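Local coordinates for protein 6-phospho-alpha-glucosidase (Merdibacter massiliensis, PDB 6VC6) that hydrolyses 6-phosphorylated alpha-glucosides, probably by the NAD- and manganese-dependent redox-assisted mechanism known for family 4 glycoside hydrolases, at residues D125-I130 with E154-E159; Q236-W241 with Y281-E286. All coordinates share one frame; numbering follows the deposited sequence.

Interaction 1 of 2, residues D125-I130 with E154-E159; sequences DMIESI and EALRRE. With NAD (nicotinamide-adenine-dinucleotide), chain G.
Around the pair Ile127 and Leu156, whose CA atoms lie 6.9 Å apart, the helical segments 125-130 and 154-159 run broadly the same way, their axes 10.3 Å apart and crossing at -43°. Ile127 is at the centre of the packing. With CG1 beside the backbone N (chi1 -72°) and CD1 extended beyond it, its long branch and the leucine side chain lie alongside each other, pointing opposite ways, CG1 coming to 4.0 Å from Leu156 CD2, and CD1 ends near Ala155. Its CG2 branch takes another neighbour, sitting 3.7 Å from Glu159 CG. Glu159 leaves its helix with CG anti to the backbone N (chi1 -175°) and then bends, laying its methylenes against the isoleucine while His131 and Tyr399 bind its carboxylate oxygens. The other methyl of Leu156, CD1, meets the CE of Met126, a selenomethionine whose bent chain crosses the leucine at about a right angle; Ile130 CG1 closes in on CD2 more loosely. On helix 113-136, Asp125 OD2 accepts a hydrogen bond of 3.0 Å from the adenine amino nitrogen N6A of NAD. No hydrogen bond joins the two segments, so hydrocarbon contact holds them together: a mostly buried apolar seam next to the mixed sheet, where Met126 and Ile130 also touch strands 80-83 and 141-144, with the cofactor's adenine read by a carboxylate on the same helix.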
ATOM      1  N   ASP A 125       2.248 -13.027   8.907  1.00 38.90           N
ATOM      2  CA  ASP A 125       3.516 -13.093   8.191  1.00 41.51           C
ATOM      3  C   ASP A 125       4.374 -11.849   8.397  1.00 42.03           C
ATOM      4  O   ASP A 125       5.606 -11.948   8.375  1.00 41.24           O
ATOM      5  CB  ASP A 125       3.264 -13.317   6.699  1.00 41.50           C
ATOM      6  CG  ASP A 125       2.929 -14.761   6.372  1.00 45.09           C
ATOM      7  OD1 ASP A 125       2.588 -15.522   7.303  1.00 45.90           O
ATOM      8  OD2 ASP A 125       3.005 -15.135   5.183  1.00 42.12           O
HETATM    9  N   MSE A 126       3.767 -10.686   8.567  1.00 37.72           N
HETATM   10  CA  MSE A 126       4.526  -9.471   8.797  1.00 39.51           C
HETATM   11  C   MSE A 126       5.201  -9.472  10.154  1.00 41.36           C
HETATM   12  O   MSE A 126       6.369  -9.116  10.228  1.00 36.78           O
HETATM   13  CB  MSE A 126       3.680  -8.215   8.662  1.00 36.80           C
HETATM   14  CG  MSE A 126       3.369  -7.788   7.236  1.00 39.69           C
HETATM   15 SE   MSE A 126       4.918  -7.227   6.191  0.70 50.75          SE
HETATM   16  CE  MSE A 126       5.552  -5.759   7.287  1.00 46.95           C
ATOM     17  N   ILE A 127       4.501  -9.856  11.212  1.00 39.55           N
ATOM     18  CA  ILE A 127       5.073  -9.908  12.554  1.00 40.31           C
ATOM     19  C   ILE A 127       6.172 -10.962  12.626  1.00 38.47           C
ATOM     20  O   ILE A 127       7.208 -10.758  13.273  1.00 41.25           O
ATOM     21  CB  ILE A 127       3.961 -10.158  13.590  1.00 40.47           C
ATOM     22  CG1 ILE A 127       3.098  -8.902  13.739  1.00 40.05           C
ATOM     23  CG2 ILE A 127       4.546 -10.577  14.930  1.00 41.19           C
ATOM     24  CD1 ILE A 127       1.892  -9.083  14.623  1.00 37.84           C
ATOM     25  N   GLU A 128       5.973 -12.096  11.950  1.00 41.27           N
ATOM     26  CA  GLU A 128       7.013 -13.118  11.901  1.00 40.99           C
ATOM     27  C   GLU A 128       8.250 -12.613  11.169  1.00 42.28           C
ATOM     28  O   GLU A 128       9.383 -12.918  11.562  1.00 40.83           O
ATOM     29  CB  GLU A 128       6.470 -14.381  11.231  1.00 42.19           C
ATOM     30  CG  GLU A 128       7.423 -15.565  11.251  1.00 50.78           C
ATOM     31  CD  GLU A 128       6.995 -16.671  10.303  1.00 64.95           C
ATOM     32  OE1 GLU A 128       6.764 -16.378   9.110  1.00 59.63           O
ATOM     33  OE2 GLU A 128       6.886 -17.832  10.750  1.00 64.57           O
ATOM     34  N   SER A 129       8.055 -11.829  10.107  1.00 39.78           N
ATOM     35  CA  SER A 129       9.186 -11.374   9.306  1.00 40.49           C
ATOM     36  C   SER A 129       9.980 -10.288  10.022  1.00 39.50           C
ATOM     37  O   SER A 129      11.216 -10.288   9.978  1.00 40.37           O
ATOM     38  CB  SER A 129       8.698 -10.874   7.947  1.00 37.50           C
ATOM     39  OG  SER A 129       9.785 -10.423   7.158  1.00 43.29           O
ATOM     40  N   ILE A 130       9.293  -9.351  10.679  1.00 36.87           N
ATOM     41  CA  ILE A 130       9.993  -8.273  11.373  1.00 40.52           C
ATOM     42  C   ILE A 130      10.823  -8.829  12.523  1.00 39.51           C
ATOM     43  O   ILE A 130      11.940  -8.364  12.782  1.00 37.56           O
ATOM     44  CB  ILE A 130       8.995  -7.206  11.859  1.00 33.10           C
ATOM     45  CG1 ILE A 130       8.174  -6.662  10.686  1.00 42.03           C
ATOM     46  CG2 ILE A 130       9.728  -6.079  12.583  1.00 37.49           C
ATOM     47  CD1 ILE A 130       8.732  -5.404  10.058  1.00 38.17           C
ATOM     48  N   GLU A 154      -1.553  -1.143  12.258  1.00 33.63           N
ATOM     49  CA  GLU A 154      -2.171  -1.290  13.572  1.00 33.78           C
ATOM     50  C   GLU A 154      -1.595  -2.484  14.323  1.00 35.31           C
ATOM     51  O   GLU A 154      -1.337  -2.399  15.530  1.00 32.09           O
ATOM     52  CB  GLU A 154      -3.688  -1.421  13.423  1.00 33.40           C
ATOM     53  CG  GLU A 154      -4.407  -1.909  14.672  1.00 32.59           C
ATOM     54  CD  GLU A 154      -4.374  -0.904  15.810  1.00 40.07           C
ATOM     55  OE1 GLU A 154      -4.072   0.282  15.560  1.00 36.07           O
ATOM     56  OE2 GLU A 154      -4.656  -1.303  16.960  1.00 38.42           O
ATOM     57  N   ALA A 155      -1.377  -3.602  13.627  1.00 34.26           N
ATOM     58  CA  ALA A 155      -0.799  -4.774  14.278  1.00 35.53           C
ATOM     59  C   ALA A 155       0.656  -4.532  14.664  1.00 35.09           C
ATOM     60  O   ALA A 155       1.103  -4.980  15.726  1.00 35.55           O
ATOM     61  CB  ALA A 155      -0.918  -5.995  13.367  1.00 34.08           C
ATOM     62  N   LEU A 156       1.409  -3.828  13.815  1.00 34.99           N
ATOM     63  CA  LEU A 156       2.804  -3.541  14.133  1.00 35.38           C
ATOM     64  C   LEU A 156       2.925  -2.516  15.254  1.00 37.87           C
ATOM     65  O   LEU A 156       3.931  -2.504  15.973  1.00 38.18           O
ATOM     66  CB  LEU A 156       3.539  -3.055  12.883  1.00 29.29           C
ATOM     67  CG  LEU A 156       3.699  -4.087  11.765  1.00 40.05           C
ATOM     68  CD1 LEU A 156       4.584  -3.549  10.651  1.00 37.59           C
ATOM     69  CD2 LEU A 156       4.251  -5.399  12.309  1.00 34.22           C
ATOM     70  N   ARG A 157       1.920  -1.652  15.414  1.00 35.03           N
ATOM     71  CA  ARG A 157       1.919  -0.717  16.534  1.00 35.31           C
ATOM     72  C   ARG A 157       1.876  -1.456  17.865  1.00 39.94           C
ATOM     73  O   ARG A 157       2.539  -1.058  18.830  1.00 33.86           O
ATOM     74  CB  ARG A 157       0.733   0.242  16.412  1.00 36.16           C
ATOM     75  CG  ARG A 157       0.568   1.187  17.593  1.00 37.33           C
ATOM     76  CD  ARG A 157      -0.764   1.921  17.537  1.00 36.51           C
ATOM     77  NE  ARG A 157      -1.893   1.047  17.847  1.00 35.03           N
ATOM     78  CZ  ARG A 157      -2.268   0.719  19.080  1.00 39.59           C
ATOM     79  NH1 ARG A 157      -1.601   1.187  20.126  1.00 38.44           N
ATOM     80  NH2 ARG A 157      -3.310  -0.080  19.269  1.00 31.87           N
ATOM     81  N   ARG A 158       1.106  -2.545  17.932  1.00 34.19           N
ATOM     82  CA  ARG A 158       1.004  -3.310  19.168  1.00 33.52           C
ATOM     83  C   ARG A 158       2.211  -4.217  19.374  1.00 36.34           C
ATOM     84  O   ARG A 158       2.711  -4.343  20.498  1.00 41.23           O
ATOM     85  CB  ARG A 158      -0.280  -4.141  19.168  1.00 37.37           C
ATOM     86  CG  ARG A 158      -1.556  -3.340  18.968  1.00 39.07           C
ATOM     87  CD  ARG A 158      -2.770  -4.174  19.340  1.00 36.16           C
ATOM     88  NE  ARG A 158      -4.017  -3.594  18.849  1.00 50.19           N
ATOM     89  CZ  ARG A 158      -5.213  -4.144  19.032  1.00 50.87           C
ATOM     90  NH1 ARG A 158      -5.324  -5.290  19.691  1.00 37.89           N
ATOM     91  NH2 ARG A 158      -6.300  -3.552  18.551  1.00 40.02           N
ATOM     92  N   GLU A 159       2.692  -4.855  18.305  1.00 35.58           N
ATOM     93  CA  GLU A 159       3.771  -5.828  18.450  1.00 36.22           C
ATOM     94  C   GLU A 159       5.103  -5.147  18.741  1.00 39.52           C
ATOM     95  O   GLU A 159       5.915  -5.667  19.515  1.00 39.44           O
ATOM     96  CB  GLU A 159       3.874  -6.689  17.193  1.00 37.68           C
ATOM     97  CG  GLU A 159       4.885  -7.821  17.299  1.00 40.20           C
ATOM     98  CD  GLU A 159       4.416  -8.940  18.208  1.00 43.12           C
ATOM     99  OE1 GLU A 159       3.198  -9.209  18.244  1.00 43.22           O
ATOM    100  OE2 GLU A 159       5.269  -9.552  18.885  1.00 51.19           O
TER
HETATM  101  PA  NAD G 503       3.079 -10.805  -5.824  1.00 40.71           P
HETATM  102  O1A NAD G 503       3.461 -10.634  -7.274  1.00 40.30           O
HETATM  103  O2A NAD G 503       2.344 -12.046  -5.379  1.00 43.12           O
HETATM  104  O5B NAD G 503       4.406 -10.663  -4.927  1.00 43.04           O
HETATM  105  C5B NAD G 503       4.414 -11.099  -3.572  1.00 41.79           C
HETATM  106  C4B NAD G 503       5.747 -11.756  -3.260  1.00 40.45           C
HETATM  107  O4B NAD G 503       5.947 -11.804  -1.845  1.00 41.15           O
HETATM  108  C3B NAD G 503       5.771 -13.187  -3.773  1.00 40.41           C
HETATM  109  O3B NAD G 503       6.945 -13.392  -4.561  1.00 40.36           O
HETATM  110  C2B NAD G 503       5.836 -14.052  -2.533  1.00 39.24           C
HETATM  111  O2B NAD G 503       6.703 -15.169  -2.741  1.00 43.08           O
HETATM  112  C1B NAD G 503       6.394 -13.111  -1.481  1.00 38.24           C
HETATM  113  N9A NAD G 503       5.944 -13.478  -0.116  1.00 37.31           N
HETATM  114  C8A NAD G 503       4.708 -13.861   0.255  1.00 43.58           C
HETATM  115  N7A NAD G 503       4.662 -14.129   1.587  1.00 42.42           N
HETATM  116  C5A NAD G 503       5.895 -13.919   2.085  1.00 39.88           C
HETATM  117  C6A NAD G 503       6.549 -14.013   3.412  1.00 40.55           C
HETATM  118  N6A NAD G 503       5.854 -14.397   4.510  1.00 40.85           N
HETATM  119  N1A NAD G 503       7.862 -13.703   3.490  1.00 42.71           N
HETATM  120  C2A NAD G 503       8.567 -13.319   2.409  1.00 42.51           C
HETATM  121  N3A NAD G 503       8.040 -13.213   1.178  1.00 43.05           N
HETATM  122  C4A NAD G 503       6.735 -13.496   0.956  1.00 38.87           C
HETATM  123  O3  NAD G 503       2.233  -9.521  -5.344  1.00 40.65           O
HETATM  124  PN  NAD G 503       2.325  -8.096  -6.082  1.00 40.40           P
HETATM  125  O1N NAD G 503       1.082  -7.913  -6.920  1.00 36.68           O
HETATM  126  O2N NAD G 503       3.695  -7.926  -6.694  1.00 35.23           O
HETATM  127  O5D NAD G 503       2.216  -7.125  -4.806  1.00 37.98           O
HETATM  128  C5D NAD G 503       3.355  -6.895  -3.981  1.00 37.33           C
HETATM  129  C4D NAD G 503       2.889  -6.227  -2.697  1.00 40.68           C
HETATM  130  O4D NAD G 503       3.003  -4.807  -2.814  1.00 39.64           O
HETATM  131  C3D NAD G 503       1.422  -6.537  -2.436  1.00 39.39           C
HETATM  132  O3D NAD G 503       1.264  -6.923  -1.069  1.00 39.87           O
HETATM  133  C2D NAD G 503       0.708  -5.222  -2.651  1.00 36.49           C
HETATM  134  O2D NAD G 503      -0.412  -5.091  -1.775  1.00 38.34           O
HETATM  135  C1D NAD G 503       1.799  -4.222  -2.318  1.00 39.43           C
HETATM  136  N1N NAD G 503       1.543  -2.902  -2.887  1.00 38.32           N
HETATM  137  C2N NAD G 503       1.300  -1.912  -2.027  1.00 39.57           C
HETATM  138  C3N NAD G 503       1.047  -0.626  -2.468  1.00 42.64           C
HETATM  139  C7N NAD G 503       0.777   0.447  -1.457  1.00 41.80           C
HETATM  140  O7N NAD G 503       0.322   1.517  -1.824  1.00 39.00           O
HETATM  141  N7N NAD G 503       1.033   0.191  -0.174  1.00 37.90           N
HETATM  142  C4N NAD G 503       1.061  -0.362  -3.832  1.00 42.72           C
HETATM  143  C5N NAD G 503       1.312  -1.411  -4.711  1.00 41.64           C
HETATM  144  C6N NAD G 503       1.561  -2.685  -4.209  1.00 38.14           C

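Interaction 2 of 2, residues Q236-W241 with Y281-E286; sequences QRDQSW and YTRADE. With G6P (6-O-phosphono-alpha-D-glucopyranose), chain F.
Charge pairing joins Asp238 to Arg283: Arg283 NH1 gives Asp238 OD2 a bond of 2.9 Å, reaching that oxygen on its anti side with the carboxylate and guanidinium planes 71° apart. The same NH1 also bonds to Glu286 OE2 (3.0 Å), one turn along its own helix, so two acids grip one nitrogen. The other two nitrogens of the guanidinium serve the ligand. NE donates to O2P of the bound 6-O-phosphono-alpha-D-glucopyranose and NH2 to O3P, both nearly straight, a side-on grip on the phosphate; the chain, with CG anti to the backbone N and a bend at chi2 (58°), brings that edge to the phosphate. Were Arg283 replaced by an alanine, two phosphate oxygens would probably lose these donors, and Asp238 and Glu286 the cation they share.

Among the hydroxyl and water contacts, Ser240 OG lies 3.0 Å from Glu286 OE2, and a water bridges Ser240 N to that same oxygen; a second water donates to Asp238 OD2. Trp241 stands nearly perpendicular to the guanidinium, its CD1 over one face, while its CZ2 comes within 3.2 Å of the sugar ring oxygen O5.

The contact thus brings the start of helix 239-246 against the first turn of helix 283-289 at the phosphate end of the sugar pocket. Helix 89-102 flanks the latter, its Arg93 also binding the ligand and its Glu97 OE1 hydrogen-bonded to Thr282 OG1 and Ala284 N, at the start of helix 283-289.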
ATOM      1  N   GLN A 236      -1.491   3.273 -20.139  1.00 52.15           N
ATOM      2  CA  GLN A 236      -0.969   1.968 -19.761  1.00 56.39           C
ATOM      3  C   GLN A 236      -1.841   1.244 -18.742  1.00 54.94           C
ATOM      4  O   GLN A 236      -1.494   0.133 -18.329  1.00 57.89           O
ATOM      5  CB  GLN A 236       0.453   2.108 -19.204  1.00 64.16           C
ATOM      6  CG  GLN A 236       1.484   2.549 -20.227  1.00 64.71           C
ATOM      7  CD  GLN A 236       2.218   3.807 -19.803  1.00 72.20           C
ATOM      8  OE1 GLN A 236       1.836   4.464 -18.835  1.00 75.75           O
ATOM      9  NE2 GLN A 236       3.280   4.145 -20.525  1.00 82.23           N
ATOM     10  N   ARG A 237      -2.896   1.883 -18.247  1.00 53.22           N
ATOM     11  CA  ARG A 237      -3.685   1.327 -17.158  1.00 57.30           C
ATOM     12  C   ARG A 237      -4.800   0.435 -17.689  1.00 49.02           C
ATOM     13  O   ARG A 237      -5.348   0.663 -18.771  1.00 45.31           O
ATOM     14  CB  ARG A 237      -4.285   2.442 -16.300  1.00 50.68           C
ATOM     15  CG  ARG A 237      -3.260   3.411 -15.746  1.00 52.49           C
ATOM     16  CD  ARG A 237      -2.177   2.684 -14.966  1.00 56.02           C
ATOM     17  NE  ARG A 237      -2.669   2.192 -13.683  1.00 63.71           N
ATOM     18  CZ  ARG A 237      -2.839   2.953 -12.607  1.00 64.42           C
ATOM     19  NH1 ARG A 237      -2.556   4.249 -12.655  1.00 69.43           N
ATOM     20  NH2 ARG A 237      -3.293   2.421 -11.481  1.00 59.71           N
ATOM     21  N   ASP A 238      -5.133  -0.588 -16.906  1.00 48.39           N
ATOM     22  CA  ASP A 238      -6.241  -1.465 -17.246  1.00 47.59           C
ATOM     23  C   ASP A 238      -7.565  -0.712 -17.133  1.00 47.08           C
ATOM     24  O   ASP A 238      -7.660   0.344 -16.502  1.00 45.62           O
ATOM     25  CB  ASP A 238      -6.248  -2.696 -16.339  1.00 52.59           C
ATOM     26  CG  ASP A 238      -5.139  -3.675 -16.676  1.00 60.20           C
ATOM     27  OD1 ASP A 238      -4.782  -3.782 -17.869  1.00 60.76           O
ATOM     28  OD2 ASP A 238      -4.624  -4.336 -15.751  1.00 63.82           O
ATOM     29  N   GLN A 239      -8.598  -1.278 -17.762  1.00 46.09           N
ATOM     30  CA  GLN A 239      -9.889  -0.597 -17.829  1.00 50.31           C
ATOM     31  C   GLN A 239     -10.481  -0.382 -16.441  1.00 45.48           C
ATOM     32  O   GLN A 239     -11.127   0.641 -16.188  1.00 47.74           O
ATOM     33  CB  GLN A 239     -10.855  -1.391 -18.709  1.00 51.47           C
ATOM     34  CG  GLN A 239     -12.218  -0.739 -18.881  1.00 49.51           C
ATOM     35  CD  GLN A 239     -12.130   0.637 -19.514  1.00 54.38           C
ATOM     36  OE1 GLN A 239     -11.381   0.847 -20.469  1.00 51.47           O
ATOM     37  NE2 GLN A 239     -12.893   1.584 -18.980  1.00 53.53           N
ATOM     38  N   SER A 240     -10.266  -1.332 -15.527  1.00 45.56           N
ATOM     39  CA  SER A 240     -10.814  -1.195 -14.181  1.00 45.81           C
ATOM     40  C   SER A 240     -10.227   0.008 -13.453  1.00 44.21           C
ATOM     41  O   SER A 240     -10.918   0.643 -12.648  1.00 43.16           O
ATOM     42  CB  SER A 240     -10.569  -2.474 -13.380  1.00 42.74           C
ATOM     43  OG  SER A 240      -9.183  -2.709 -13.203  1.00 43.06           O
ATOM     44  N   TRP A 241      -8.962   0.340 -13.721  1.00 40.48           N
ATOM     45  CA  TRP A 241      -8.356   1.502 -13.079  1.00 44.54           C
ATOM     46  C   TRP A 241      -8.872   2.801 -13.687  1.00 45.53           C
ATOM     47  O   TRP A 241      -9.026   3.805 -12.981  1.00 40.38           O
ATOM     48  CB  TRP A 241      -6.833   1.428 -13.181  1.00 38.99           C
ATOM     49  CG  TRP A 241      -6.188   0.761 -12.004  1.00 45.21           C
ATOM     50  CD1 TRP A 241      -5.396  -0.350 -12.025  1.00 44.32           C
ATOM     51  CD2 TRP A 241      -6.282   1.160 -10.630  1.00 45.68           C
ATOM     52  NE1 TRP A 241      -4.990  -0.666 -10.751  1.00 45.77           N
ATOM     53  CE2 TRP A 241      -5.521   0.245  -9.876  1.00 43.83           C
ATOM     54  CE3 TRP A 241      -6.937   2.202  -9.964  1.00 40.96           C
ATOM     55  CZ2 TRP A 241      -5.395   0.340  -8.492  1.00 46.28           C
ATOM     56  CZ3 TRP A 241      -6.811   2.294  -8.590  1.00 43.22           C
ATOM     57  CH2 TRP A 241      -6.046   1.369  -7.868  1.00 40.27           C
ATOM     58  N   TYR A 281     -14.547 -13.261 -12.859  1.00 40.33           N
ATOM     59  CA  TYR A 281     -13.262 -12.785 -13.373  1.00 41.52           C
ATOM     60  C   TYR A 281     -12.945 -11.485 -12.642  1.00 43.00           C
ATOM     61  O   TYR A 281     -13.485 -10.427 -12.980  1.00 43.39           O
ATOM     62  CB  TYR A 281     -13.297 -12.585 -14.885  1.00 43.59           C
ATOM     63  CG  TYR A 281     -11.936 -12.311 -15.486  1.00 42.76           C
ATOM     64  CD1 TYR A 281     -11.035 -13.345 -15.711  1.00 41.49           C
ATOM     65  CD2 TYR A 281     -11.549 -11.020 -15.822  1.00 40.90           C
ATOM     66  CE1 TYR A 281      -9.789 -13.100 -16.259  1.00 42.88           C
ATOM     67  CE2 TYR A 281     -10.305 -10.766 -16.369  1.00 41.58           C
ATOM     68  CZ  TYR A 281      -9.429 -11.809 -16.585  1.00 43.86           C
ATOM     69  OH  TYR A 281      -8.189 -11.561 -17.128  1.00 46.17           O
ATOM     70  N   THR A 282     -12.069 -11.564 -11.646  1.00 43.81           N
ATOM     71  CA  THR A 282     -11.829 -10.462 -10.730  1.00 43.38           C
ATOM     72  C   THR A 282     -10.506  -9.768 -11.046  1.00 42.65           C
ATOM     73  O   THR A 282      -9.788 -10.125 -11.984  1.00 41.89           O
ATOM     74  CB  THR A 282     -11.852 -10.964  -9.286  1.00 39.23           C
ATOM     75  OG1 THR A 282     -10.784 -11.898  -9.087  1.00 38.05           O
ATOM     76  CG2 THR A 282     -13.177 -11.646  -8.984  1.00 40.14           C
ATOM     77  N   ARG A 283     -10.185  -8.754 -10.236  1.00 45.18           N
ATOM     78  CA  ARG A 283      -8.968  -7.976 -10.452  1.00 40.49           C
ATOM     79  C   ARG A 283      -7.722  -8.836 -10.280  1.00 40.00           C
ATOM     80  O   ARG A 283      -6.723  -8.639 -10.983  1.00 39.47           O
ATOM     81  CB  ARG A 283      -8.940  -6.782  -9.496  1.00 46.36           C
ATOM     82  CG  ARG A 283      -7.660  -5.961  -9.541  1.00 40.63           C
ATOM     83  CD  ARG A 283      -7.388  -5.409 -10.932  1.00 43.28           C
ATOM     84  NE  ARG A 283      -6.103  -4.717 -10.996  1.00 43.83           N
ATOM     85  CZ  ARG A 283      -5.523  -4.317 -12.123  1.00 47.05           C
ATOM     86  NH1 ARG A 283      -6.112  -4.538 -13.289  1.00 44.16           N
ATOM     87  NH2 ARG A 283      -4.351  -3.695 -12.083  1.00 35.82           N
ATOM     88  N   ALA A 284      -7.760  -9.794  -9.350  1.00 39.91           N
ATOM     89  CA  ALA A 284      -6.637 -10.712  -9.194  1.00 39.93           C
ATOM     90  C   ALA A 284      -6.396 -11.504 -10.472  1.00 43.54           C
ATOM     91  O   ALA A 284      -5.246 -11.782 -10.833  1.00 41.08           O
ATOM     92  CB  ALA A 284      -6.881 -11.654  -8.016  1.00 40.49           C
ATOM     93  N   ASP A 285      -7.472 -11.868 -11.175  1.00 41.18           N
ATOM     94  CA  ASP A 285      -7.320 -12.527 -12.467  1.00 43.37           C
ATOM     95  C   ASP A 285      -6.770 -11.564 -13.514  1.00 42.49           C
ATOM     96  O   ASP A 285      -5.994 -11.967 -14.389  1.00 40.01           O
ATOM     97  CB  ASP A 285      -8.658 -13.109 -12.920  1.00 39.85           C
ATOM     98  CG  ASP A 285      -9.197 -14.149 -11.959  1.00 45.23           C
ATOM     99  OD1 ASP A 285      -8.470 -15.123 -11.665  1.00 41.69           O
ATOM    100  OD2 ASP A 285     -10.347 -13.994 -11.495  1.00 42.00           O
ATOM    101  N   GLU A 286      -7.166 -10.289 -13.442  1.00 40.16           N
ATOM    102  CA  GLU A 286      -6.618  -9.289 -14.355  1.00 42.37           C
ATOM    103  C   GLU A 286      -5.118  -9.129 -14.153  1.00 42.49           C
ATOM    104  O   GLU A 286      -4.362  -9.001 -15.124  1.00 42.85           O
ATOM    105  CB  GLU A 286      -7.317  -7.944 -14.157  1.00 48.54           C
ATOM    106  CG  GLU A 286      -8.825  -7.972 -14.290  1.00 49.38           C
ATOM    107  CD  GLU A 286      -9.454  -6.652 -13.887  1.00 53.43           C
ATOM    108  OE1 GLU A 286     -10.600  -6.664 -13.390  1.00 52.74           O
ATOM    109  OE2 GLU A 286      -8.798  -5.603 -14.061  1.00 46.38           O
TER
HETATM  110  C1  G6P F 502      -3.436   1.153  -5.361  1.00 41.07           C
HETATM  111  C2  G6P F 502      -2.994   1.058  -3.894  1.00 40.99           C
HETATM  112  C3  G6P F 502      -2.298  -0.241  -3.530  1.00 37.01           C
HETATM  113  C4  G6P F 502      -3.020  -1.388  -4.197  1.00 44.51           C
HETATM  114  C5  G6P F 502      -2.794  -1.255  -5.691  1.00 39.51           C
HETATM  115  C6  G6P F 502      -3.596  -2.322  -6.423  1.00 40.70           C
HETATM  116  O1  G6P F 502      -2.859   2.323  -5.957  1.00 46.74           O
HETATM  117  O2  G6P F 502      -2.123   2.156  -3.591  1.00 42.25           O
HETATM  118  O3  G6P F 502      -2.288  -0.428  -2.111  1.00 41.11           O
HETATM  119  O4  G6P F 502      -2.479  -2.627  -3.730  1.00 36.86           O
HETATM  120  O5  G6P F 502      -3.206   0.014  -6.215  1.00 43.75           O
HETATM  121  O6  G6P F 502      -2.971  -2.588  -7.674  1.00 48.85           O
HETATM  122  P   G6P F 502      -3.395  -3.873  -8.541  1.00 39.36           P
HETATM  123  O1P G6P F 502      -2.565  -4.980  -7.934  1.00 38.52           O
HETATM  124  O2P G6P F 502      -4.883  -4.012  -8.313  1.00 37.92           O
HETATM  125  O3P G6P F 502      -3.028  -3.494  -9.955  1.00 38.09           O
HETATM  126  O   HOH W   1      -2.434  -6.202 -14.959  1.00 45.32           O
HETATM  127  O   HOH W   2      -9.450  -4.063 -16.272  1.00 46.93           O

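How the interactions relate
Both segments of interaction 1 precede those of interaction 2 in sequence, and the chain's centre lies between the two contacts, their centres 30 Å apart and their nearest atoms about 17 Å. They share no helix: helices 113-136 and 149-159 carry the first, in the N-terminal family 4 glycosyl hydrolase region, and helices 239-246 and 283-289 the second, in its C-terminal domain. In sequence, strand 141-144 of the large mixed sheet comes between the two helices of interaction 1. What connects the contacts is the active-site cleft, where 125-130 reaches the adenine end of NAD and 236-241 with 281-286 the sugar phosphate, so that both parts contribute to one continuous cofactor-and-substrate site.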